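Local coordinates for chinitase A (Streptomyces coelicolor, PDB 3EBV), which probably hydrolyses internal glycosidic bonds of chitin, this piece being the family 18 glycosyl hydrolase domain of a longer protein, at residues A204-Q209 with S217-G222; S28-I33 with A268-T273. All blocks are in the same frame, centred on the assembly; numbering follows the deposited sequence.

Contact 1 (A204-Q209 with S217-G222); sequences ALACIQ and SQVGLG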
loop_
_atom_site.group_PDB
_atom_site.type_symbol
_atom_site.label_atom_id
_atom_site.label_comp_id
_atom_site.label_asym_id
_atom_site.label_seq_id
_atom_site.Cartn_x
_atom_site.Cartn_y
_atom_site.Cartn_z
ATOM N N ALA A 204 -14.016 10.473 -5.615
ATOM C CA ALA A 204 -15.284 9.781 -5.474
ATOM C C ALA A 204 -15.171 8.359 -4.926
ATOM O O ALA A 204 -16.091 7.876 -4.243
ATOM C CB ALA A 204 -16.070 9.818 -6.791
ATOM N N LEU A 205 -14.072 7.667 -5.268
ATOM C CA LEU A 205 -13.875 6.321 -4.719
ATOM C C LEU A 205 -13.280 6.396 -3.310
ATOM O O LEU A 205 -13.662 5.568 -2.467
ATOM C CB LEU A 205 -12.961 5.491 -5.642
ATOM C CG LEU A 205 -13.699 4.793 -6.792
ATOM C CD1 LEU A 205 -14.403 5.737 -7.754
ATOM C CD2 LEU A 205 -12.685 3.940 -7.577
ATOM N N ALA A 206 -12.366 7.339 -3.036
ATOM C CA ALA A 206 -11.884 7.519 -1.648
ATOM C C ALA A 206 -13.048 7.837 -0.716
ATOM O O ALA A 206 -13.094 7.363 0.424
ATOM C CB ALA A 206 -10.827 8.589 -1.578
ATOM N N CYS A 207 -14.011 8.597 -1.211
ATOM C CA CYS A 207 -15.214 8.936 -0.425
ATOM C C CYS A 207 -15.940 7.683 0.097
ATOM O O CYS A 207 -16.511 7.697 1.196
ATOM C CB CYS A 207 -16.132 9.740 -1.377
ATOM S SG CYS A 207 -17.751 10.161 -0.718
ATOM N N ILE A 208 -15.971 6.597 -0.675
ATOM C CA ILE A 208 -16.680 5.398 -0.211
ATOM C C ILE A 208 -16.010 4.912 1.096
ATOM O O ILE A 208 -16.700 4.480 2.033
ATOM C CB ILE A 208 -16.613 4.249 -1.260
ATOM C CG1 ILE A 208 -17.222 4.671 -2.599
ATOM C CG2 ILE A 208 -17.305 2.988 -0.750
ATOM C CD1 ILE A 208 -16.934 3.669 -3.705
ATOM N N GLN A 209 -14.668 4.953 1.138
ATOM C CA GLN A 209 -13.933 4.549 2.361
ATOM C C GLN A 209 -14.169 5.532 3.507
ATOM O O GLN A 209 -14.423 5.109 4.658
ATOM C CB GLN A 209 -12.443 4.447 2.030
ATOM C CG GLN A 209 -12.184 3.329 1.033
ATOM C CD GLN A 209 -10.769 3.310 0.480
ATOM O OE1 GLN A 209 -9.810 3.609 1.183
ATOM N NE2 GLN A 209 -10.661 2.955 -0.796
ATOM N N SER A 217 -7.169 8.984 8.564
ATOM C CA SER A 217 -5.786 8.545 8.627
ATOM C C SER A 217 -5.599 7.145 8.075
ATOM O O SER A 217 -4.435 6.700 7.939
ATOM C CB SER A 217 -5.264 8.530 10.071
ATOM O OG SER A 217 -6.031 7.646 10.837
ATOM N N GLN A 218 -6.703 6.453 7.776
ATOM C CA GLN A 218 -6.617 5.079 7.272
ATOM C C GLN A 218 -6.862 5.000 5.749
ATOM O O GLN A 218 -6.990 3.898 5.224
ATOM C CB GLN A 218 -7.613 4.162 7.999
ATOM C CG GLN A 218 -7.196 4.016 9.458
ATOM C CD GLN A 218 -8.202 3.269 10.279
ATOM O OE1 GLN A 218 -9.417 3.501 10.210
ATOM N NE2 GLN A 218 -7.685 2.375 11.130
ATOM N N VAL A 219 -6.889 6.157 5.075
ATOM C CA VAL A 219 -7.164 6.180 3.619
ATOM C C VAL A 219 -6.014 6.866 2.882
ATOM O O VAL A 219 -5.635 7.994 3.223
ATOM C CB VAL A 219 -8.483 6.931 3.339
ATOM C CG1 VAL A 219 -8.755 7.043 1.816
ATOM C CG2 VAL A 219 -9.670 6.199 4.015
ATOM N N GLY A 220 -5.417 6.121 1.930
ATOM C CA GLY A 220 -4.286 6.646 1.124
ATOM C C GLY A 220 -4.610 6.467 -0.364
ATOM O O GLY A 220 -5.259 5.487 -0.753
ATOM N N LEU A 221 -4.118 7.417 -1.178
ATOM C CA LEU A 221 -4.382 7.377 -2.632
ATOM C C LEU A 221 -3.187 6.699 -3.331
ATOM O O LEU A 221 -2.119 7.315 -3.432
ATOM C CB LEU A 221 -4.586 8.812 -3.204
ATOM C CG LEU A 221 -5.675 9.625 -2.472
ATOM C CD1 LEU A 221 -5.772 10.917 -3.232
ATOM C CD2 LEU A 221 -7.021 8.944 -2.521
ATOM N N GLY A 222 -3.407 5.470 -3.831
ATOM C CA GLY A 222 -2.316 4.724 -4.518
ATOM C C GLY A 222 -2.405 4.906 -6.042
ATOM O O GLY A 222 -3.436 4.670 -6.639
HETATM O O HOH W 1 -7.763 4.289 -0.568
#

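Contact 2 (S28-I33 with A268-T273); sequences SAYDII and AMTWST. With SO4 (sulfate ion), chain B.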
loop_
_atom_site.group_PDB
_atom_site.type_symbol
_atom_site.label_atom_id
_atom_site.label_comp_id
_atom_site.label_asym_id
_atom_site.label_seq_id
_atom_site.Cartn_x
_atom_site.Cartn_y
_atom_site.Cartn_z
ATOM N N SER A 28 14.035 10.034 0.100
ATOM C CA SER A 28 13.644 10.386 1.464
ATOM C C SER A 28 12.142 10.661 1.622
ATOM O O SER A 28 11.623 10.522 2.741
ATOM C CB SER A 28 14.437 11.606 1.945
ATOM O OG SER A 28 14.274 12.669 1.067
ATOM N N ALA A 29 11.474 11.003 0.521
ATOM C CA ALA A 29 10.026 11.288 0.556
ATOM C C ALA A 29 9.204 10.121 1.065
ATOM O O ALA A 29 8.084 10.319 1.566
ATOM C CB ALA A 29 9.543 11.663 -0.829
ATOM N N TYR A 30 9.713 8.889 0.914
ATOM C CA TYR A 30 8.938 7.726 1.288
ATOM C C TYR A 30 9.012 7.462 2.777
ATOM O O TYR A 30 10.073 7.162 3.328
ATOM C CB TYR A 30 9.398 6.506 0.493
ATOM C CG TYR A 30 9.109 6.652 -0.970
ATOM C CD1 TYR A 30 7.805 6.490 -1.452
ATOM C CD2 TYR A 30 10.131 7.005 -1.887
ATOM C CE1 TYR A 30 7.521 6.642 -2.802
ATOM C CE2 TYR A 30 9.843 7.150 -3.262
ATOM C CZ TYR A 30 8.534 6.957 -3.715
ATOM O OH TYR A 30 8.168 7.059 -5.059
ATOM N N ASP A 31 7.857 7.536 3.431
ATOM C CA ASP A 31 7.774 7.318 4.878
ATOM C C ASP A 31 7.581 5.863 5.219
ATOM O O ASP A 31 7.979 5.418 6.293
ATOM C CB ASP A 31 6.584 8.092 5.434
ATOM C CG ASP A 31 6.686 9.533 5.121
ATOM O OD1 ASP A 31 7.589 10.216 5.678
ATOM O OD2 ASP A 31 5.896 10.041 4.323
ATOM N N ILE A 32 6.921 5.124 4.328
ATOM C CA ILE A 32 6.698 3.706 4.489
ATOM C C ILE A 32 7.184 3.071 3.205
ATOM O O ILE A 32 6.777 3.484 2.117
ATOM C CB ILE A 32 5.202 3.342 4.709
ATOM C CG1 ILE A 32 4.662 4.042 5.969
ATOM C CG2 ILE A 32 5.024 1.817 4.827
ATOM C CD1 ILE A 32 3.134 3.826 6.161
ATOM N N ILE A 33 8.090 2.106 3.347
ATOM C CA ILE A 33 8.628 1.361 2.199
ATOM C C ILE A 33 8.122 -0.062 2.299
ATOM O O ILE A 33 8.386 -0.750 3.306
ATOM C CB ILE A 33 10.197 1.406 2.179
ATOM C CG1 ILE A 33 10.690 2.848 2.135
ATOM C CG2 ILE A 33 10.710 0.518 1.007
ATOM C CD1 ILE A 33 12.209 2.978 2.454
ATOM N N ALA A 268 -0.570 9.347 0.307
ATOM C CA ALA A 268 -0.554 8.728 -1.018
ATOM C C ALA A 268 0.380 7.553 -1.026
ATOM O O ALA A 268 1.140 7.330 -0.078
ATOM C CB ALA A 268 -0.160 9.759 -2.118
HETATM N N MSE A 269 0.287 6.787 -2.109
HETATM C CA MSE A 269 1.114 5.571 -2.261
HETATM C C MSE A 269 1.480 5.467 -3.736
HETATM O O MSE A 269 0.722 5.914 -4.612
HETATM C CB MSE A 269 0.305 4.332 -1.839
HETATM C CG MSE A 269 1.017 2.994 -2.128
HETATM SE SE MSE A 269 0.649 2.352 -3.992
HETATM C CE MSE A 269 -0.924 1.237 -3.643
ATOM N N THR A 270 2.649 4.865 -4.043
ATOM C CA THR A 270 2.929 4.565 -5.458
ATOM C C THR A 270 3.601 3.206 -5.691
ATOM O O THR A 270 4.453 2.743 -4.887
ATOM C CB THR A 270 3.752 5.684 -6.132
ATOM O OG1 THR A 270 3.726 5.521 -7.559
ATOM C CG2 THR A 270 5.186 5.680 -5.654
ATOM N N TRP A 271 3.173 2.609 -6.812
ATOM C CA TRP A 271 3.892 1.482 -7.417
ATOM C C TRP A 271 4.688 2.102 -8.565
ATOM O O TRP A 271 4.064 2.592 -9.524
ATOM C CB TRP A 271 2.882 0.489 -7.973
ATOM C CG TRP A 271 3.604 -0.634 -8.687
ATOM C CD1 TRP A 271 3.820 -0.721 -10.040
ATOM C CD2 TRP A 271 4.232 -1.766 -8.083
ATOM N NE1 TRP A 271 4.565 -1.871 -10.316
ATOM C CE2 TRP A 271 4.807 -2.530 -9.134
ATOM C CE3 TRP A 271 4.344 -2.216 -6.760
ATOM C CZ2 TRP A 271 5.515 -3.727 -8.887
ATOM C CZ3 TRP A 271 5.036 -3.389 -6.509
ATOM C CH2 TRP A 271 5.604 -4.139 -7.578
ATOM N N SER A 272 6.036 2.141 -8.517
ATOM C CA SER A 272 6.921 1.654 -7.458
ATOM C C SER A 272 8.053 2.685 -7.323
ATOM O O SER A 272 8.217 3.554 -8.182
ATOM C CB SER A 272 7.557 0.299 -7.848
ATOM O OG SER A 272 8.320 0.481 -9.052
ATOM N N THR A 273 8.869 2.566 -6.285
ATOM C CA THR A 273 10.040 3.458 -6.145
ATOM C C THR A 273 10.957 3.299 -7.381
ATOM O O THR A 273 11.555 4.279 -7.842
ATOM C CB THR A 273 10.804 3.206 -4.826
ATOM O OG1 THR A 273 11.379 1.900 -4.837
ATOM C CG2 THR A 273 9.840 3.272 -3.620
HETATM S S SO4 B . 17.818 13.694 0.224
HETATM O O1 SO4 B . 18.487 13.068 1.353
HETATM O O2 SO4 B . 18.524 14.893 -0.244
HETATM O O3 SO4 B . 17.738 12.641 -0.852
HETATM O O4 SO4 B . 16.485 14.150 0.626
#

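Contact 1 (A204-Q209 with S217-G222)
Ala206 is the first residue of 204-209 to touch the strand. Its CB points at 217-222 and meets one branch of Leu221, with CD2 of Leu221 3.9 Å from CB of Ala206. A looser approach, 4.3 Å, joins CB of Ala206 to CG1 of Val219. Leu221 does not aim its CB straight at the helix; it is the CD2 methyl that reaches over. Leu244 and Ala243 of helix 237-249 also pack on Leu221. Cys207 is turned to the other side of the helix, where its SG forms a disulfide with Cys189. The helix and the strand run nearly antiparallel, at 154°, with their axes 9.3 Å apart. In the family 18 TIM barrel, helix 199-210 packs outside the barrel and the chain turns back after it into strand 219-224. Gln209 comes one helical turn after Ala206. Its CG is anti to the carbonyl carbon (chi1 -65°) and the chain beyond is extended, which carries the amide across the Val219 side chain. CB of Gln209 rests on CG2 of Val219 at 3.8 Å, and OE1 of Gln209 lies 3.6 Å from CG1 of Val219. Both methyls of Val219 are thus used, one near the root of the glutamine and both near its oxygen. A water bridges the two segments: it lies within hydrogen-bonding distance of OE1 of Gln209 and of O of Gly220, 2.8 Å from each, and gives this buried amide oxygen a polar link to the strand backbone.

Contact 2 (S28-I33 with A268-T273)
Thr273 lays its CG2 methyl over one face of the Tyr30 ring. The methyl sits above the ring centre, 3.9 Å from the centroid and 12° off the ring normal, a CH-pi contact. Thr270 takes a different place. Its CG2 methyl lies at the edge of the same ring, near the ring plane, 3.8 Å from CE1 of Tyr30 and 3.3 Å from OH of Tyr30. One threonine therefore covers a face and the other touches the ring edge beside the hydroxyl. The torsions sort methyl from hydroxyl. In Thr273, CG2 is anti to the carbonyl carbon and faces the ring, while OG1 (chi1 65°) hydrogen-bonds to OE1 of Gln21; in Thr270, OG1 is anti to the backbone N (chi1 -166°) and hydrogen-bonds to O of Leu223. The two segments belong to strands 32-40 and 267-271, which flank strand 6-12 in the barrel sheet, so Tyr30 reaches past that strand from the lead-in to strand 32-40, touching Val7 of 6-12 and Ser284 of helix 282-292. Farther out, Ser28 OG donates a hydrogen bond to O4 of a sulfate, probably from the crystallisation liquor. Across the contact the threonines offer Tyr30 only carbon. The polar end of the buried tyrosine is met instead by Asp276 OD2, which hydrogen-bonds to OH, so the ring is held by apolar contact and its hydroxyl by a carboxylate.

How the contacts relate
Contact 1 and contact 2 have centres about 17 Å apart and belong to one TIM barrel. Strands 219-224 and 267-271 are parallel neighbours in its sheet. The two contacts touch there: O of Leu221 lies 2.8 Å from N of Met269, a probable hydrogen bond. Along the chain, 204-209 and 217-222 fall inside the long loop that 28-33 and 268-273 close. Contact 1 is local and joins an outer helix to the strand that follows it. Contact 2 joins the lead-in to the second barrel strand, 32-40, to the last one, 267-271. Strand 6-12, between them, pairs with the last strand, 267-271, which closes the barrel.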